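Local coordinates for protein endo-b-1,4-glucanase (Nasutitermes takasagoensis, PDB 1KS8) that probably hydrolyses internal beta-1,4-glucosidic linkages in cellulose and related beta-D-glucans, as a termite endoglucanase of glycosyl hydrolase family 9, at residues W98-D101 with Y102-K105; N176-T179 with H180-L184; Q183-D186 with F187-Y191. All blocks are in the same frame, centred on the assembly; numbering follows the deposited sequence.

Contact 1: residues W98-D101 with Y102-K105; sequences WATD and YFIK
A99 O accepts the backbone N-H of F103 and is covered by the ring of the same residue. The bond from F103 N to A99 O is 3.0 Å long, an ordinary i to i+4 helical bond. The ring lies across that oxygen: A99 O sits 3.3 Å above the ring plane of F103, over its centre. Chi1 of F103, -58°, accounts for this, because it sets CG beside the backbone N and anti to the carbonyl carbon, folding the ring back over the preceding turn. There the ring also meets the methyl of A99, with A99 CB 3.9 Å from F103 CZ. T100 CG2 approaches F103 CD2 at 4.1 Å, the two side chains crossing at a slant. With an alanine here, A99 O and the A99 methyl would probably lose the ring that covers them, and T100 CG2 its aromatic neighbour.

One residue on, I104 N donates to T100 O at 3.0 Å, and CG1 of I104 leans against the same oxygen at 3.3 Å. The bond from K105 N to D101 O is weak.

Both segments belong to helix 89-106 of the (alpha/alpha)6 fold. F103 faces helices 62-78 and 149-165, T100 meets helices 149-165 and 171-190, and I104 packs on helix 171-190.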
ATOM      1  N   TRP A  98     -11.409  -5.600  -0.660  1.00  8.67           N
ATOM      2  CA  TRP A  98     -11.375  -5.763   0.787  1.00  7.41           C
ATOM      3  C   TRP A  98     -11.127  -4.404   1.433  1.00  7.91           C
ATOM      4  O   TRP A  98     -11.659  -4.102   2.499  1.00  8.89           O
ATOM      5  CB  TRP A  98     -10.284  -6.751   1.205  1.00  8.28           C
ATOM      6  CG  TRP A  98     -10.474  -7.225   2.608  1.00  8.57           C
ATOM      7  CD1 TRP A  98     -10.001  -6.639   3.749  1.00  8.12           C
ATOM      8  CD2 TRP A  98     -11.285  -8.327   3.028  1.00  8.43           C
ATOM      9  NE1 TRP A  98     -10.475  -7.307   4.853  1.00  8.32           N
ATOM     10  CE2 TRP A  98     -11.266  -8.347   4.440  1.00  7.69           C
ATOM     11  CE3 TRP A  98     -12.030  -9.298   2.346  1.00  9.07           C
ATOM     12  CZ2 TRP A  98     -11.966  -9.302   5.186  1.00  9.08           C
ATOM     13  CZ3 TRP A  98     -12.728 -10.248   3.087  1.00  9.66           C
ATOM     14  CH2 TRP A  98     -12.690 -10.241   4.492  1.00 10.39           C
ATOM     15  N   ALA A  99     -10.324  -3.578   0.773  1.00  7.64           N
ATOM     16  CA  ALA A  99     -10.027  -2.252   1.285  1.00  7.49           C
ATOM     17  C   ALA A  99     -11.164  -1.268   1.007  1.00  8.00           C
ATOM     18  O   ALA A  99     -11.608  -0.562   1.907  1.00  8.19           O
ATOM     19  CB  ALA A  99      -8.726  -1.736   0.674  1.00  8.53           C
ATOM     20  N   THR A 100     -11.648  -1.231  -0.229  1.00  8.30           N
ATOM     21  CA  THR A 100     -12.709  -0.287  -0.565  1.00  8.89           C
ATOM     22  C   THR A 100     -14.042  -0.551   0.135  1.00  7.78           C
ATOM     23  O   THR A 100     -14.783   0.390   0.420  1.00  8.50           O
ATOM     24  CB  THR A 100     -12.905  -0.175  -2.097  1.00  9.45           C
ATOM     25  OG1 THR A 100     -13.181  -1.464  -2.655  1.00  9.30           O
ATOM     26  CG2 THR A 100     -11.639   0.388  -2.746  1.00  9.61           C
ATOM     27  N   ASP A 101     -14.355  -1.812   0.426  1.00  7.86           N
ATOM     28  CA  ASP A 101     -15.595  -2.102   1.142  1.00  8.51           C
ATOM     29  C   ASP A 101     -15.508  -1.411   2.499  1.00  8.56           C
ATOM     30  O   ASP A 101     -16.499  -0.890   3.015  1.00  9.57           O
ATOM     31  CB  ASP A 101     -15.778  -3.602   1.370  1.00  8.41           C
ATOM     32  CG  ASP A 101     -16.339  -4.317   0.163  1.00 10.74           C
ATOM     33  OD1 ASP A 101     -16.818  -3.638  -0.770  1.00 11.89           O
ATOM     34  OD2 ASP A 101     -16.312  -5.565   0.160  1.00 12.56           O
ATOM     35  N   TYR A 102     -14.311  -1.417   3.076  1.00  6.97           N
ATOM     36  CA  TYR A 102     -14.086  -0.787   4.368  1.00  8.29           C
ATOM     37  C   TYR A 102     -14.154   0.735   4.254  1.00  8.67           C
ATOM     38  O   TYR A 102     -14.760   1.395   5.095  1.00  8.00           O
ATOM     39  CB  TYR A 102     -12.729  -1.217   4.933  1.00  7.16           C
ATOM     40  CG  TYR A 102     -12.323  -0.464   6.180  1.00  7.91           C
ATOM     41  CD1 TYR A 102     -12.972  -0.677   7.396  1.00  8.45           C
ATOM     42  CD2 TYR A 102     -11.301   0.481   6.135  1.00  8.16           C
ATOM     43  CE1 TYR A 102     -12.611   0.033   8.539  1.00  7.79           C
ATOM     44  CE2 TYR A 102     -10.934   1.197   7.269  1.00  8.80           C
ATOM     45  CZ  TYR A 102     -11.590   0.969   8.465  1.00  8.54           C
ATOM     46  OH  TYR A 102     -11.221   1.671   9.588  1.00  9.94           O
ATOM     47  N   PHE A 103     -13.541   1.302   3.217  1.00  7.12           N
ATOM     48  CA  PHE A 103     -13.582   2.751   3.055  1.00  7.72           C
ATOM     49  C   PHE A 103     -15.020   3.244   2.950  1.00  8.15           C
ATOM     50  O   PHE A 103     -15.347   4.326   3.433  1.00  9.28           O
ATOM     51  CB  PHE A 103     -12.804   3.194   1.812  1.00  7.67           C
ATOM     52  CG  PHE A 103     -11.362   2.777   1.812  1.00  8.13           C
ATOM     53  CD1 PHE A 103     -10.651   2.663   3.003  1.00  8.14           C
ATOM     54  CD2 PHE A 103     -10.709   2.520   0.614  1.00  8.81           C
ATOM     55  CE1 PHE A 103      -9.307   2.298   2.998  1.00  8.25           C
ATOM     56  CE2 PHE A 103      -9.364   2.155   0.596  1.00  8.54           C
ATOM     57  CZ  PHE A 103      -8.665   2.044   1.794  1.00  8.24           C
ATOM     58  N   ILE A 104     -15.876   2.454   2.306  1.00  8.97           N
ATOM     59  CA  ILE A 104     -17.278   2.830   2.170  1.00  9.38           C
ATOM     60  C   ILE A 104     -17.930   2.906   3.553  1.00  9.86           C
ATOM     61  O   ILE A 104     -18.693   3.831   3.834  1.00 11.15           O
ATOM     62  CB  ILE A 104     -18.029   1.830   1.266  1.00  9.79           C
ATOM     63  CG1 ILE A 104     -17.611   2.054  -0.191  1.00 11.12           C
ATOM     64  CG2 ILE A 104     -19.536   2.000   1.420  1.00 10.19           C
ATOM     65  CD1 ILE A 104     -18.126   1.002  -1.153  1.00 12.54           C
ATOM     66  N   LYS A 105     -17.623   1.943   4.417  1.00  9.29           N
ATOM     67  CA  LYS A 105     -18.173   1.947   5.770  1.00  8.47           C
ATOM     68  C   LYS A 105     -17.629   3.134   6.559  1.00  8.63           C
ATOM     69  O   LYS A 105     -18.364   3.792   7.294  1.00 10.38           O
ATOM     70  CB  LYS A 105     -17.804   0.664   6.519  1.00  9.52           C
ATOM     71  CG  LYS A 105     -18.424  -0.606   5.973  1.00  9.55           C
ATOM     72  CD  LYS A 105     -18.079  -1.776   6.880  1.00  9.90           C
ATOM     73  CE  LYS A 105     -18.635  -3.082   6.344  1.00 10.58           C
ATOM     74  NZ  LYS A 105     -18.261  -4.240   7.203  1.00 11.62           N
TER

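Contact 2: residues N176-T179 with H180-L184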
ATOM      1  N   ASN A 176     -21.039   2.898  -7.144  1.00 14.89           N
ATOM      2  CA  ASN A 176     -21.033   3.203  -5.720  1.00 14.82           C
ATOM      3  C   ASN A 176     -19.668   3.743  -5.304  1.00 13.42           C
ATOM      4  O   ASN A 176     -19.576   4.734  -4.584  1.00 14.10           O
ATOM      5  CB  ASN A 176     -21.383   1.942  -4.922  1.00 17.33           C
ATOM      6  CG  ASN A 176     -21.429   2.188  -3.430  1.00 20.11           C
ATOM      7  OD1 ASN A 176     -21.901   3.230  -2.974  1.00 23.16           O
ATOM      8  ND2 ASN A 176     -20.954   1.218  -2.657  1.00 23.75           N
ATOM      9  N   LEU A 177     -18.611   3.089  -5.768  1.00 13.17           N
ATOM     10  CA  LEU A 177     -17.250   3.515  -5.462  1.00 12.40           C
ATOM     11  C   LEU A 177     -17.027   4.955  -5.917  1.00 12.36           C
ATOM     12  O   LEU A 177     -16.482   5.777  -5.181  1.00 12.36           O
ATOM     13  CB  LEU A 177     -16.244   2.608  -6.172  1.00 12.65           C
ATOM     14  CG  LEU A 177     -16.088   1.173  -5.663  1.00 11.00           C
ATOM     15  CD1 LEU A 177     -15.293   0.361  -6.671  1.00 11.67           C
ATOM     16  CD2 LEU A 177     -15.394   1.179  -4.308  1.00 12.65           C
ATOM     17  N   LEU A 178     -17.452   5.252  -7.141  1.00 13.19           N
ATOM     18  CA  LEU A 178     -17.278   6.585  -7.703  1.00 14.41           C
ATOM     19  C   LEU A 178     -18.043   7.659  -6.938  1.00 13.90           C
ATOM     20  O   LEU A 178     -17.546   8.771  -6.764  1.00 15.14           O
ATOM     21  CB  LEU A 178     -17.697   6.592  -9.176  1.00 14.94           C
ATOM     22  CG  LEU A 178     -17.322   7.842  -9.974  1.00 18.37           C
ATOM     23  CD1 LEU A 178     -15.814   8.052  -9.937  1.00 17.47           C
ATOM     24  CD2 LEU A 178     -17.800   7.684 -11.409  1.00 19.20           C
ATOM     25  N   THR A 179     -19.251   7.337  -6.482  1.00 13.81           N
ATOM     26  CA  THR A 179     -20.044   8.303  -5.727  1.00 14.24           C
ATOM     27  C   THR A 179     -19.276   8.718  -4.476  1.00 12.80           C
ATOM     28  O   THR A 179     -19.140   9.903  -4.177  1.00 13.68           O
ATOM     29  CB  THR A 179     -21.410   7.712  -5.315  1.00 15.92           C
ATOM     30  OG1 THR A 179     -22.204   7.492  -6.488  1.00 18.02           O
ATOM     31  CG2 THR A 179     -22.150   8.662  -4.381  1.00 16.85           C
ATOM     32  N   HIS A 180     -18.763   7.728  -3.754  1.00 11.77           N
ATOM     33  CA  HIS A 180     -18.000   7.988  -2.541  1.00 11.36           C
ATOM     34  C   HIS A 180     -16.711   8.738  -2.851  1.00 11.23           C
ATOM     35  O   HIS A 180     -16.309   9.625  -2.099  1.00 12.19           O
ATOM     36  CB  HIS A 180     -17.685   6.671  -1.832  1.00 11.15           C
ATOM     37  CG  HIS A 180     -18.856   6.086  -1.107  1.00 11.86           C
ATOM     38  ND1 HIS A 180     -19.261   6.537   0.130  1.00 11.28           N
ATOM     39  CD2 HIS A 180     -19.731   5.115  -1.460  1.00 12.00           C
ATOM     40  CE1 HIS A 180     -20.338   5.870   0.509  1.00 11.68           C
ATOM     41  NE2 HIS A 180     -20.644   5.002  -0.439  1.00 12.46           N
ATOM     42  N   ALA A 181     -16.071   8.388  -3.962  1.00 10.93           N
ATOM     43  CA  ALA A 181     -14.828   9.044  -4.361  1.00 11.01           C
ATOM     44  C   ALA A 181     -15.047  10.536  -4.601  1.00 10.60           C
ATOM     45  O   ALA A 181     -14.263  11.362  -4.144  1.00 11.00           O
ATOM     46  CB  ALA A 181     -14.270   8.387  -5.619  1.00 11.54           C
ATOM     47  N   ARG A 182     -16.114  10.878  -5.318  1.00 11.18           N
ATOM     48  CA  ARG A 182     -16.409  12.280  -5.606  1.00 11.74           C
ATOM     49  C   ARG A 182     -16.663  13.084  -4.336  1.00 10.51           C
ATOM     50  O   ARG A 182     -16.181  14.209  -4.194  1.00 11.36           O
ATOM     51  CB  ARG A 182     -17.631  12.394  -6.518  1.00 14.78           C
ATOM     52  CG  ARG A 182     -17.453  11.782  -7.895  1.00 17.46           C
ATOM     53  CD  ARG A 182     -18.628  12.140  -8.793  1.00 23.07           C
ATOM     54  NE  ARG A 182     -18.496  11.572 -10.132  1.00 27.33           N
ATOM     55  CZ  ARG A 182     -19.293  11.874 -11.152  1.00 30.51           C
ATOM     56  NH1 ARG A 182     -20.283  12.741 -10.988  1.00 32.65           N
ATOM     57  NH2 ARG A 182     -19.101  11.309 -12.336  1.00 31.53           N
ATOM     58  N   GLN A 183     -17.431  12.507  -3.419  1.00 10.76           N
ATOM     59  CA  GLN A 183     -17.758  13.175  -2.168  1.00 10.47           C
ATOM     60  C   GLN A 183     -16.530  13.364  -1.289  1.00  9.87           C
ATOM     61  O   GLN A 183     -16.354  14.422  -0.687  1.00 11.12           O
ATOM     62  CB  GLN A 183     -18.830  12.382  -1.418  1.00 11.40           C
ATOM     63  CG  GLN A 183     -20.088  12.160  -2.245  1.00 13.50           C
ATOM     64  CD  GLN A 183     -21.112  11.307  -1.533  1.00 15.85           C
ATOM     65  OE1 GLN A 183     -20.762  10.377  -0.806  1.00 15.77           O
ATOM     66  NE2 GLN A 183     -22.388  11.605  -1.754  1.00 16.20           N
ATOM     67  N   LEU A 184     -15.676  12.347  -1.213  1.00  9.52           N
ATOM     68  CA  LEU A 184     -14.473  12.461  -0.396  1.00  9.48           C
ATOM     69  C   LEU A 184     -13.500  13.484  -0.965  1.00 10.34           C
ATOM     70  O   LEU A 184     -12.807  14.165  -0.208  1.00 10.13           O
ATOM     71  CB  LEU A 184     -13.799  11.094  -0.240  1.00  9.65           C
ATOM     72  CG  LEU A 184     -14.482  10.223   0.820  1.00 10.61           C
ATOM     73  CD1 LEU A 184     -13.984   8.792   0.722  1.00 10.44           C
ATOM     74  CD2 LEU A 184     -14.215  10.802   2.204  1.00 10.42           C
TER
HETATM   75  O   HOH W   1     -22.996   3.560  -0.168  1.00 29.21           O
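N176 extends CG anti to its backbone N (chi1 -179°), while H180 turns CG beside its own N and opposite the carbonyl carbon (chi1 -76°), and these choices bring amide and imidazole together one turn apart. This is an i to i+4 pair on helix 171-190 of the (alpha/alpha)6 fold. The two flat groups stand 77° apart, and the amide carbon N176 CG lies at the edge of the imidazole, in its plane. CD2 of H180 is 3.2 Å from N176 OD1, and the backbone oxygen N176 O, which accepts the H180 N-H, also lies at this edge. A water closes the pair: it donates to N176 OD1 at 3.0 Å and is hydrogen-bonded to H180 NE2 at 2.8 Å. On the other side of the imidazole, ND1 is hydrogen-bonded to H107, so both ring nitrogens have partners.

Further round the helix, T179 and Q183 run side by side, and CG of Q183 closes to 3.1 Å from T179 O. L178 slants across R182, whose chain is extended from CG to NE. R182 NE is buried without a polar partner in the model, and its neighbour here is the carbon L178 CG at 3.9 Å.

Contact 3: residues Q183-D186 with F187-Y191; sequences QLFD and FANNY
Backbone hydrogen bonds join Q183-D186 to the next turn. F187 N donates to Q183 O, A188 N to L184 O, N189 N to F185 O and N190 N to D186 O. The bond from N189 N to F185 O is 2.8 Å long. Y191 is the first residue to leave helical backbone angles, yet its N still reaches F187 O at 3.0 Å, so the helical bonding carries on into the turn.

Side-chain polar contacts are fewer. One water links D186 and N189, donating to D186 OD2 at 3.0 Å and accepting from N189 ND2 at 3.2 Å. The other end of this amide, OD1, is bonded to R192, so both ends of the group are tied and its rotation is probably restricted.

These turns close helix 171-190 of the (alpha/alpha)6 fold, and the side chain of A188 lies about 7 Å from that of E214, which binds calcium in a structure of this protein, though none is bound to it here.

Apolar packing draws on F185, L184 and F187. N189 CB lies over one face of the F185 ring, 4.2 Å above its plane and displaced from the ring centre, with ring and amide planes 17° apart. L184 meets F187 differently, L184 CD2 approaching the ring edge at F187 CD2, 4.3 Å away. N190 folds back with CG beside its own N (chi1 -66°), which sets N190 CG 3.1 Å from D186 O, a carbon contact that adds no hydrogen bond. F185 also packs on helix 212-226, while L184 and F187 face helix 149-165.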
ATOM      1  N   GLN A 183     -17.431  12.507  -3.419  1.00 10.76           N
ATOM      2  CA  GLN A 183     -17.758  13.175  -2.168  1.00 10.47           C
ATOM      3  C   GLN A 183     -16.530  13.364  -1.289  1.00  9.87           C
ATOM      4  O   GLN A 183     -16.354  14.422  -0.687  1.00 11.12           O
ATOM      5  CB  GLN A 183     -18.830  12.382  -1.418  1.00 11.40           C
ATOM      6  CG  GLN A 183     -20.088  12.160  -2.245  1.00 13.50           C
ATOM      7  CD  GLN A 183     -21.112  11.307  -1.533  1.00 15.85           C
ATOM      8  OE1 GLN A 183     -20.762  10.377  -0.806  1.00 15.77           O
ATOM      9  NE2 GLN A 183     -22.388  11.605  -1.754  1.00 16.20           N
ATOM     10  N   LEU A 184     -15.676  12.347  -1.213  1.00  9.52           N
ATOM     11  CA  LEU A 184     -14.473  12.461  -0.396  1.00  9.48           C
ATOM     12  C   LEU A 184     -13.500  13.484  -0.965  1.00 10.34           C
ATOM     13  O   LEU A 184     -12.807  14.165  -0.208  1.00 10.13           O
ATOM     14  CB  LEU A 184     -13.799  11.094  -0.240  1.00  9.65           C
ATOM     15  CG  LEU A 184     -14.482  10.223   0.820  1.00 10.61           C
ATOM     16  CD1 LEU A 184     -13.984   8.792   0.722  1.00 10.44           C
ATOM     17  CD2 LEU A 184     -14.215  10.802   2.204  1.00 10.42           C
ATOM     18  N   PHE A 185     -13.446  13.609  -2.289  1.00 10.49           N
ATOM     19  CA  PHE A 185     -12.558  14.600  -2.882  1.00 11.05           C
ATOM     20  C   PHE A 185     -13.058  15.995  -2.528  1.00 10.39           C
ATOM     21  O   PHE A 185     -12.273  16.870  -2.178  1.00 11.22           O
ATOM     22  CB  PHE A 185     -12.496  14.481  -4.403  1.00 11.33           C
ATOM     23  CG  PHE A 185     -11.671  15.561  -5.043  1.00 13.06           C
ATOM     24  CD1 PHE A 185     -10.287  15.580  -4.888  1.00 14.21           C
ATOM     25  CD2 PHE A 185     -12.281  16.603  -5.733  1.00 14.82           C
ATOM     26  CE1 PHE A 185      -9.522  16.624  -5.406  1.00 15.20           C
ATOM     27  CE2 PHE A 185     -11.526  17.651  -6.257  1.00 15.49           C
ATOM     28  CZ  PHE A 185     -10.144  17.662  -6.091  1.00 15.38           C
ATOM     29  N   ASP A 186     -14.369  16.200  -2.628  1.00 11.58           N
ATOM     30  CA  ASP A 186     -14.949  17.495  -2.302  1.00 12.35           C
ATOM     31  C   ASP A 186     -14.648  17.834  -0.849  1.00 12.05           C
ATOM     32  O   ASP A 186     -14.295  18.964  -0.525  1.00 12.32           O
ATOM     33  CB  ASP A 186     -16.459  17.474  -2.542  1.00 14.48           C
ATOM     34  CG  ASP A 186     -16.817  17.645  -4.006  1.00 18.11           C
ATOM     35  OD1 ASP A 186     -17.977  17.364  -4.368  1.00 20.62           O
ATOM     36  OD2 ASP A 186     -15.942  18.072  -4.791  1.00 20.48           O
ATOM     37  N   PHE A 187     -14.784  16.841   0.026  1.00 10.95           N
ATOM     38  CA  PHE A 187     -14.500  17.030   1.442  1.00 10.71           C
ATOM     39  C   PHE A 187     -13.031  17.436   1.613  1.00 11.27           C
ATOM     40  O   PHE A 187     -12.719  18.415   2.291  1.00 11.73           O
ATOM     41  CB  PHE A 187     -14.810  15.728   2.200  1.00 11.15           C
ATOM     42  CG  PHE A 187     -14.367  15.721   3.642  1.00 10.96           C
ATOM     43  CD1 PHE A 187     -14.505  16.848   4.447  1.00 12.79           C
ATOM     44  CD2 PHE A 187     -13.839  14.561   4.202  1.00 13.03           C
ATOM     45  CE1 PHE A 187     -14.122  16.820   5.788  1.00 12.53           C
ATOM     46  CE2 PHE A 187     -13.455  14.523   5.541  1.00 12.75           C
ATOM     47  CZ  PHE A 187     -13.596  15.654   6.335  1.00 11.16           C
ATOM     48  N   ALA A 188     -12.135  16.687   0.977  1.00 11.02           N
ATOM     49  CA  ALA A 188     -10.704  16.959   1.059  1.00 11.05           C
ATOM     50  C   ALA A 188     -10.321  18.336   0.521  1.00 11.44           C
ATOM     51  O   ALA A 188      -9.485  19.029   1.098  1.00 10.90           O
ATOM     52  CB  ALA A 188      -9.932  15.885   0.303  1.00 11.32           C
ATOM     53  N   ASN A 189     -10.936  18.732  -0.586  1.00 11.92           N
ATOM     54  CA  ASN A 189     -10.619  20.011  -1.208  1.00 13.51           C
ATOM     55  C   ASN A 189     -11.277  21.224  -0.554  1.00 13.24           C
ATOM     56  O   ASN A 189     -10.677  22.298  -0.490  1.00 14.15           O
ATOM     57  CB  ASN A 189     -10.986  19.955  -2.693  1.00 14.39           C
ATOM     58  CG  ASN A 189     -10.368  21.086  -3.486  1.00 16.42           C
ATOM     59  OD1 ASN A 189      -9.196  21.416  -3.304  1.00 18.63           O
ATOM     60  ND2 ASN A 189     -11.148  21.676  -4.384  1.00 19.10           N
ATOM     61  N   ASN A 190     -12.504  21.049  -0.068  1.00 12.90           N
ATOM     62  CA  ASN A 190     -13.253  22.137   0.564  1.00 14.37           C
ATOM     63  C   ASN A 190     -12.854  22.406   2.015  1.00 14.05           C
ATOM     64  O   ASN A 190     -13.051  23.508   2.528  1.00 15.18           O
ATOM     65  CB  ASN A 190     -14.753  21.832   0.506  1.00 14.49           C
ATOM     66  CG  ASN A 190     -15.296  21.824  -0.913  1.00 16.35           C
ATOM     67  OD1 ASN A 190     -16.379  21.293  -1.170  1.00 19.51           O
ATOM     68  ND2 ASN A 190     -14.555  22.420  -1.836  1.00 17.81           N
ATOM     69  N   TYR A 191     -12.305  21.393   2.675  1.00 13.48           N
ATOM     70  CA  TYR A 191     -11.882  21.511   4.067  1.00 13.52           C
ATOM     71  C   TYR A 191     -10.424  21.068   4.152  1.00 14.11           C
ATOM     72  O   TYR A 191     -10.124  19.887   4.345  1.00 12.84           O
ATOM     73  CB  TYR A 191     -12.781  20.638   4.947  1.00 13.06           C
ATOM     74  CG  TYR A 191     -14.240  21.041   4.868  1.00 14.21           C
ATOM     75  CD1 TYR A 191     -14.748  22.056   5.678  1.00 15.90           C
ATOM     76  CD2 TYR A 191     -15.097  20.449   3.941  1.00 14.69           C
ATOM     77  CE1 TYR A 191     -16.074  22.475   5.561  1.00 17.22           C
ATOM     78  CE2 TYR A 191     -16.424  20.861   3.814  1.00 16.53           C
ATOM     79  CZ  TYR A 191     -16.903  21.874   4.626  1.00 17.01           C
ATOM     80  OH  TYR A 191     -18.210  22.294   4.492  1.00 19.75           O
TER
HETATM   81  O   HOH W   2     -14.125  20.418  -4.725  1.00 29.38           O

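Contact 1 comes first along the chain, on helix 89-106; contacts 2 and 3 follow on helix 171-190, sharing Q183 and L184, with centres about 11 Å apart. Contacts 1 and 2 have centres about 12 Å apart and touch through side chains: I104 CD1 lies 3.2 Å from N176 ND2, and T100 CB lies 3.6 Å from L177 CD2. The helices bearing them therefore pack against each other in the (alpha/alpha)6 fold. Contact 3 stands about 18 Å from contact 1, centre to centre, with no touch between them. All three also meet helix 149-165, and contact 3 carries helix 171-190 toward the calcium-site residues D213 and E214.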